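Side-chain contacts in putative sarcosine dimethylglycine methyltransferase (Galdieria sulphuraria, PDB 2O57), which is of unproven function but probably transfers methyl groups from S-adenosylmethionine to sarcosine or dimethylglycine: residues D55-I59 against R60-L64; Y124-A128 against G129-N133. All blocks are in the same frame, centred on the assembly; numbering follows the deposited sequence.

Contact 1 of 2, residues D55-I59 against R60-L64; sequences DQDEI and REASL
The carboxylate of Asp57 turns one face to the first turn of helix 59-76. Glu61 CB and Ala62 CB both lie on that side of its plane. Asp57 OD1 is 4.2 Å from Glu61 CB, and Asp57 OD2 is 4.2 Å from Ala62 CB. CG of Asp57 is anti to the backbone N (chi1 -159°), which swings the oxygens forward to the helix. Asp57 OD2 also takes a salt bridge from Arg65 and a hydrogen bond from the backbone N of Lys51. The side chains of Asp57 and Glu61 cross at about a right angle, and their carboxylate planes are 84° apart. Their nearest oxygens, Asp57 OD1 and Glu61 OE1, stay 5.9 Å apart.

The guanidinium of Arg60 turns away, its chain bent at chi2 and chi3, and donates to the carbonyls of Trp40 and Glu43, while Ser63 OG bonds the backbone N of His46.

Glu58 holds the N-cap position. Glu58 O accepts Ala62 N at 3.0 Å in a nearly straight bond, with an N-H...O angle of 174°. Ile59 O then accepts Ser63 N at 2.8 Å, and Ser63 CB packs 3.4 Å from that same Ile59 O. The side chain of Ile59 points off to Lys244 and Val245 of helix 235-251.

This is a helix start joined to the loop before it. Across the junction, the hydrogen bonds are backbone ones, while the Asp57 oxygens rest against the CB atoms of Glu61 and Ala62 without a hydrogen bond to them. Lying beside the helix N-terminus, the buried Asp57 carboxylate would probably be favoured as an anion.

Contact 2 of 2, residues Y124-A128 against G129-N133; sequences YNNQA and GLADN
Ala128 and Leu130 lie against each other at the end of helix 115-128. The Ala128 methyl meets the branched end of Leu130: its CB is 3.7 Å from Leu130 CD1 and equally close to CG. Leu130 CG sits anti to its own carbonyl carbon, which carries the branch back to the helix. Both side chains also touch helix 95-104, Ala128 at Arg102 and Leu130 at Arg98.

A second pair meets farther round the turn. The amide oxygen OD1 of Asn126 points at the methyl of Ala131, with OD1 and Ala131 CB only 3.2 Å apart. That is close for an oxygen and a carbon. The Asn126 chain starts away from the loop, and chi1 of -76° sets CG beside the backbone N, from where the C=O reaches forward.

Between these pairs the backbone forms a Schellman motif. Gly129 takes a positive phi of 73°, which glycine tolerates readily. Leu130 N then bonds Asn125 O at 2.8 Å, in the carbonyl plane. Gly129 N bonds Asn126 O at 3.1 Å, but from well above the carbonyl plane, 68° out of it. The motif ends the helix of a beta-alpha-beta crossover, where strand 107-112 passes through helix 115-128 to strand 134-138, the outermost strand of the Rossmann-like sheet within this chain.

Asn125 has its side chain on the inner face of the helix. It packs on Ile134 and Val136 of strand 134-138. Its OD1 accepts from Arg98 NH1, and its ND2 makes a weak bond to Asn121 OD1.

How the contacts relate
Contacts 1 and 2 sit at opposite kinds of helix end: contact 1 at the N-terminal start of helix 59-76, contact 2 at the C-terminal finish of helix 115-128. They follow in series along the chain. Their centres are 26 Å apart, and their nearest atoms, about 10 Å apart, do not touch. The centre of contact 1, which is partly buried, lies about 17 Å from the centre of the chain. The centre of contact 2, at the surface, lies about 22 Å from it. The side chains of Arg60 and Asn125 each lie near, without touching, a glycine-rich turn that in related methyltransferases binds S-adenosylmethionine. Neither contact is known to hold a ligand.

Contact 1 of 2, residues D55-I59 against R60-L64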
ATOM      1  N   ASP A  55     -11.286  13.287 -12.884  1.00 12.63           N
ATOM      2  CA  ASP A  55     -12.196  14.458 -12.926  1.00 13.70           C
ATOM      3  C   ASP A  55     -13.673  14.009 -12.888  1.00 14.17           C
ATOM      4  O   ASP A  55     -14.531  14.752 -12.389  1.00 14.95           O
ATOM      5  CB  ASP A  55     -11.895  15.338 -14.148  1.00 14.33           C
ATOM      6  CG  ASP A  55     -12.439  14.752 -15.415  1.00 16.04           C
ATOM      7  OD1 ASP A  55     -11.792  13.861 -15.992  1.00 19.12           O
ATOM      8  OD2 ASP A  55     -13.542  15.168 -15.818  1.00 21.47           O
ATOM      9  N   GLN A  56     -13.946  12.774 -13.338  1.00 14.44           N
ATOM     10  CA  GLN A  56     -15.301  12.176 -13.317  1.00 16.20           C
ATOM     11  C   GLN A  56     -15.660  11.430 -12.019  1.00 16.30           C
ATOM     12  O   GLN A  56     -16.843  11.101 -11.785  1.00 16.46           O
ATOM     13  CB  GLN A  56     -15.484  11.189 -14.472  1.00 16.51           C
ATOM     14  CG  GLN A  56     -15.416  11.775 -15.859  1.00 21.88           C
ATOM     15  CD  GLN A  56     -16.428  12.869 -16.042  1.00 28.15           C
ATOM     16  OE1 GLN A  56     -17.631  12.660 -15.870  1.00 31.42           O
ATOM     17  NE2 GLN A  56     -15.948  14.056 -16.355  1.00 29.58           N
ATOM     18  N   ASP A  57     -14.647  11.147 -11.203  1.00 14.75           N
ATOM     19  CA  ASP A  57     -14.830  10.379  -9.973  1.00 14.32           C
ATOM     20  C   ASP A  57     -15.379  11.294  -8.876  1.00 14.57           C
ATOM     21  O   ASP A  57     -15.313  12.504  -8.982  1.00 15.21           O
ATOM     22  CB  ASP A  57     -13.495   9.737  -9.565  1.00 14.17           C
ATOM     23  CG  ASP A  57     -13.666   8.537  -8.631  1.00 13.38           C
ATOM     24  OD1 ASP A  57     -14.774   8.006  -8.503  1.00 13.00           O
ATOM     25  OD2 ASP A  57     -12.667   8.109  -8.036  1.00 11.33           O
ATOM     26  N   GLU A  58     -16.005  10.733  -7.863  1.00 14.18           N
ATOM     27  CA  GLU A  58     -16.502  11.575  -6.782  1.00 14.67           C
ATOM     28  C   GLU A  58     -15.672  11.357  -5.515  1.00 13.00           C
ATOM     29  O   GLU A  58     -15.226  10.240  -5.227  1.00 11.93           O
ATOM     30  CB  GLU A  58     -17.990  11.279  -6.499  1.00 15.32           C
ATOM     31  CG  GLU A  58     -18.944  11.362  -7.707  1.00 21.40           C
ATOM     32  CD  GLU A  58     -19.301  12.772  -8.116  1.00 30.46           C
ATOM     33  OE1 GLU A  58     -18.719  13.744  -7.545  1.00 32.94           O
ATOM     34  OE2 GLU A  58     -20.183  12.904  -9.020  1.00 34.24           O
ATOM     35  N   ILE A  59     -15.493  12.433  -4.751  1.00 12.02           N
ATOM     36  CA  ILE A  59     -14.719  12.396  -3.521  1.00 12.37           C
ATOM     37  C   ILE A  59     -15.346  11.393  -2.515  1.00 11.22           C
ATOM     38  O   ILE A  59     -14.645  10.617  -1.900  1.00  9.82           O
ATOM     39  CB  ILE A  59     -14.617  13.824  -2.936  1.00 11.67           C
ATOM     40  CG1 ILE A  59     -13.777  14.704  -3.880  1.00 11.56           C
ATOM     41  CG2 ILE A  59     -14.122  13.805  -1.466  1.00 13.57           C
ATOM     42  CD1 ILE A  59     -13.627  16.155  -3.436  1.00 13.14           C
ATOM     43  N   ARG A  60     -16.667  11.426  -2.358  1.00 10.56           N
ATOM     44  CA  ARG A  60     -17.376  10.468  -1.500  1.00 11.37           C
ATOM     45  C   ARG A  60     -16.983   9.017  -1.840  1.00 11.61           C
ATOM     46  O   ARG A  60     -16.610   8.235  -0.965  1.00 10.75           O
ATOM     47  CB  ARG A  60     -18.912  10.631  -1.672  1.00 11.95           C
ATOM     48  CG  ARG A  60     -19.765   9.530  -1.044  1.00 13.75           C
ATOM     49  CD  ARG A  60     -19.698   9.543   0.475  1.00 15.40           C
ATOM     50  NE  ARG A  60     -20.475  10.639   1.049  1.00 14.22           N
ATOM     51  CZ  ARG A  60     -20.197  11.258   2.196  1.00 14.67           C
ATOM     52  NH1 ARG A  60     -19.123  10.903   2.918  1.00 12.31           N
ATOM     53  NH2 ARG A  60     -21.004  12.240   2.621  1.00 14.25           N
ATOM     54  N   GLU A  61     -17.098   8.668  -3.116  1.00 11.26           N
ATOM     55  CA  GLU A  61     -16.781   7.309  -3.585  1.00 12.70           C
ATOM     56  C   GLU A  61     -15.321   6.962  -3.272  1.00 12.19           C
ATOM     57  O   GLU A  61     -15.046   5.903  -2.737  1.00 12.05           O
ATOM     58  CB  GLU A  61     -17.029   7.193  -5.100  1.00 13.26           C
ATOM     59  CG  GLU A  61     -18.448   6.870  -5.497  1.00 19.26           C
ATOM     60  CD  GLU A  61     -18.853   5.434  -5.081  1.00 25.01           C
ATOM     61  OE1 GLU A  61     -18.794   4.495  -5.931  1.00 28.02           O
ATOM     62  OE2 GLU A  61     -19.196   5.249  -3.892  1.00 27.90           O
ATOM     63  N   ALA A  62     -14.381   7.853  -3.630  1.00 11.32           N
ATOM     64  CA  ALA A  62     -12.952   7.627  -3.346  1.00 10.53           C
ATOM     65  C   ALA A  62     -12.639   7.487  -1.838  1.00 10.22           C
ATOM     66  O   ALA A  62     -11.840   6.648  -1.443  1.00 10.42           O
ATOM     67  CB  ALA A  62     -12.118   8.745  -3.926  1.00 10.20           C
ATOM     68  N   SER A  63     -13.243   8.342  -1.009  1.00 10.85           N
ATOM     69  CA  SER A  63     -13.034   8.270   0.438  1.00 10.83           C
ATOM     70  C   SER A  63     -13.591   6.917   0.982  1.00 10.64           C
ATOM     71  O   SER A  63     -12.972   6.316   1.855  1.00 10.49           O
ATOM     72  CB  SER A  63     -13.662   9.475   1.143  1.00 10.19           C
ATOM     73  OG  SER A  63     -13.438   9.412   2.523  1.00 10.42           O
ATOM     74  N   LEU A  64     -14.729   6.452   0.478  1.00  9.86           N
ATOM     75  CA  LEU A  64     -15.226   5.090   0.802  1.00 11.39           C
ATOM     76  C   LEU A  64     -14.317   3.970   0.341  1.00 11.02           C
ATOM     77  O   LEU A  64     -14.168   2.975   1.054  1.00 10.39           O
ATOM     78  CB  LEU A  64     -16.627   4.820   0.224  1.00 12.27           C
ATOM     79  CG  LEU A  64     -17.742   5.550   0.928  1.00 16.35           C
ATOM     80  CD1 LEU A  64     -18.954   5.574   0.009  1.00 23.21           C
ATOM     81  CD2 LEU A  64     -18.054   4.865   2.285  1.00 21.37           C
TER

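Contact 2 of 2, residues Y124-A128 against G129-N133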
ATOM      1  N   TYR A 124     -25.565  11.163  15.980  1.00 17.41           N
ATOM      2  CA  TYR A 124     -25.609  10.193  14.860  1.00 16.33           C
ATOM      3  C   TYR A 124     -25.676   8.754  15.332  1.00 16.52           C
ATOM      4  O   TYR A 124     -26.425   7.965  14.770  1.00 16.34           O
ATOM      5  CB  TYR A 124     -24.410  10.325  13.904  1.00 16.10           C
ATOM      6  CG  TYR A 124     -24.334  11.628  13.167  1.00 14.38           C
ATOM      7  CD1 TYR A 124     -25.450  12.149  12.517  1.00 16.81           C
ATOM      8  CD2 TYR A 124     -23.149  12.360  13.147  1.00 13.76           C
ATOM      9  CE1 TYR A 124     -25.390  13.367  11.846  1.00 17.19           C
ATOM     10  CE2 TYR A 124     -23.067  13.556  12.484  1.00 14.79           C
ATOM     11  CZ  TYR A 124     -24.177  14.066  11.843  1.00 16.97           C
ATOM     12  OH  TYR A 124     -24.091  15.281  11.216  1.00 16.94           O
ATOM     13  N   ASN A 125     -24.891   8.406  16.345  1.00 15.90           N
ATOM     14  CA  ASN A 125     -24.915   7.042  16.871  1.00 16.31           C
ATOM     15  C   ASN A 125     -26.241   6.688  17.520  1.00 17.10           C
ATOM     16  O   ASN A 125     -26.724   5.564  17.393  1.00 16.46           O
ATOM     17  CB  ASN A 125     -23.767   6.821  17.860  1.00 16.22           C
ATOM     18  CG  ASN A 125     -22.378   7.075  17.216  1.00 16.92           C
ATOM     19  OD1 ASN A 125     -22.207   6.918  16.010  1.00 17.34           O
ATOM     20  ND2 ASN A 125     -21.405   7.476  18.031  1.00 15.26           N
ATOM     21  N   ASN A 126     -26.807   7.648  18.240  1.00 18.17           N
ATOM     22  CA  ASN A 126     -28.136   7.489  18.818  1.00 19.95           C
ATOM     23  C   ASN A 126     -29.195   7.282  17.725  1.00 20.25           C
ATOM     24  O   ASN A 126     -29.961   6.338  17.811  1.00 20.59           O
ATOM     25  CB  ASN A 126     -28.477   8.678  19.715  1.00 20.36           C
ATOM     26  CG  ASN A 126     -27.759   8.623  21.066  1.00 24.90           C
ATOM     27  OD1 ASN A 126     -27.463   7.543  21.601  1.00 28.90           O
ATOM     28  ND2 ASN A 126     -27.507   9.805  21.644  1.00 29.47           N
ATOM     29  N   GLN A 127     -29.212   8.134  16.692  1.00 20.35           N
ATOM     30  CA  GLN A 127     -30.169   7.981  15.565  1.00 22.00           C
ATOM     31  C   GLN A 127     -29.956   6.635  14.832  1.00 21.61           C
ATOM     32  O   GLN A 127     -30.919   5.994  14.385  1.00 21.42           O
ATOM     33  CB  GLN A 127     -29.999   9.098  14.535  1.00 21.90           C
ATOM     34  CG  GLN A 127     -30.597  10.461  14.899  1.00 24.97           C
ATOM     35  CD  GLN A 127     -30.438  11.494  13.767  1.00 25.12           C
ATOM     36  OE1 GLN A 127     -30.389  11.135  12.574  1.00 30.33           O
ATOM     37  NE2 GLN A 127     -30.349  12.788  14.142  1.00 28.79           N
ATOM     38  N   ALA A 128     -28.687   6.217  14.713  1.00 20.28           N
ATOM     39  CA  ALA A 128     -28.341   4.974  14.010  1.00 19.95           C
ATOM     40  C   ALA A 128     -28.737   3.735  14.813  1.00 19.00           C
ATOM     41  O   ALA A 128     -28.808   2.641  14.268  1.00 18.48           O
ATOM     42  CB  ALA A 128     -26.838   4.939  13.696  1.00 18.77           C
ATOM     43  N   GLY A 129     -28.979   3.919  16.102  1.00 19.12           N
ATOM     44  CA  GLY A 129     -29.194   2.793  16.997  1.00 19.75           C
ATOM     45  C   GLY A 129     -27.879   2.076  17.262  1.00 20.31           C
ATOM     46  O   GLY A 129     -27.872   0.882  17.499  1.00 20.51           O
ATOM     47  N   LEU A 130     -26.757   2.806  17.230  1.00 19.83           N
ATOM     48  CA  LEU A 130     -25.446   2.171  17.435  1.00 19.80           C
ATOM     49  C   LEU A 130     -24.748   2.573  18.736  1.00 20.46           C
ATOM     50  O   LEU A 130     -23.538   2.322  18.930  1.00 19.30           O
ATOM     51  CB  LEU A 130     -24.531   2.448  16.223  1.00 20.35           C
ATOM     52  CG  LEU A 130     -25.021   1.932  14.850  1.00 19.81           C
ATOM     53  CD1 LEU A 130     -24.136   2.485  13.693  1.00 18.24           C
ATOM     54  CD2 LEU A 130     -25.070   0.371  14.814  1.00 18.39           C
ATOM     55  N   ALA A 131     -25.509   3.196  19.636  1.00 20.47           N
ATOM     56  CA  ALA A 131     -24.920   3.793  20.828  1.00 20.16           C
ATOM     57  C   ALA A 131     -24.389   2.751  21.836  1.00 20.92           C
ATOM     58  O   ALA A 131     -23.520   3.062  22.650  1.00 20.05           O
ATOM     59  CB  ALA A 131     -25.898   4.737  21.475  1.00 21.37           C
ATOM     60  N   ASP A 132     -24.884   1.513  21.773  1.00 20.80           N
ATOM     61  CA  ASP A 132     -24.301   0.449  22.598  1.00 21.34           C
ATOM     62  C   ASP A 132     -22.943  -0.020  22.070  1.00 21.51           C
ATOM     63  O   ASP A 132     -22.221  -0.679  22.794  1.00 21.37           O
ATOM     64  CB  ASP A 132     -25.228  -0.750  22.688  1.00 21.48           C
ATOM     65  CG  ASP A 132     -26.553  -0.417  23.365  1.00 23.55           C
ATOM     66  OD1 ASP A 132     -26.587   0.495  24.230  1.00 25.22           O
ATOM     67  OD2 ASP A 132     -27.550  -1.078  23.013  1.00 24.05           O
ATOM     68  N   ASN A 133     -22.616   0.293  20.813  1.00 20.77           N
ATOM     69  CA  ASN A 133     -21.345  -0.145  20.236  1.00 21.00           C
ATOM     70  C   ASN A 133     -20.315   0.948  20.098  1.00 19.33           C
ATOM     71  O   ASN A 133     -19.124   0.656  19.963  1.00 18.58           O
ATOM     72  CB  ASN A 133     -21.533  -0.836  18.866  1.00 22.10           C
ATOM     73  CG  ASN A 133     -21.991  -2.307  18.990  1.00 24.82           C
ATOM     74  OD1 ASN A 133     -21.258  -3.251  18.604  1.00 28.54           O
ATOM     75  ND2 ASN A 133     -23.201  -2.505  19.519  1.00 23.75           N
TER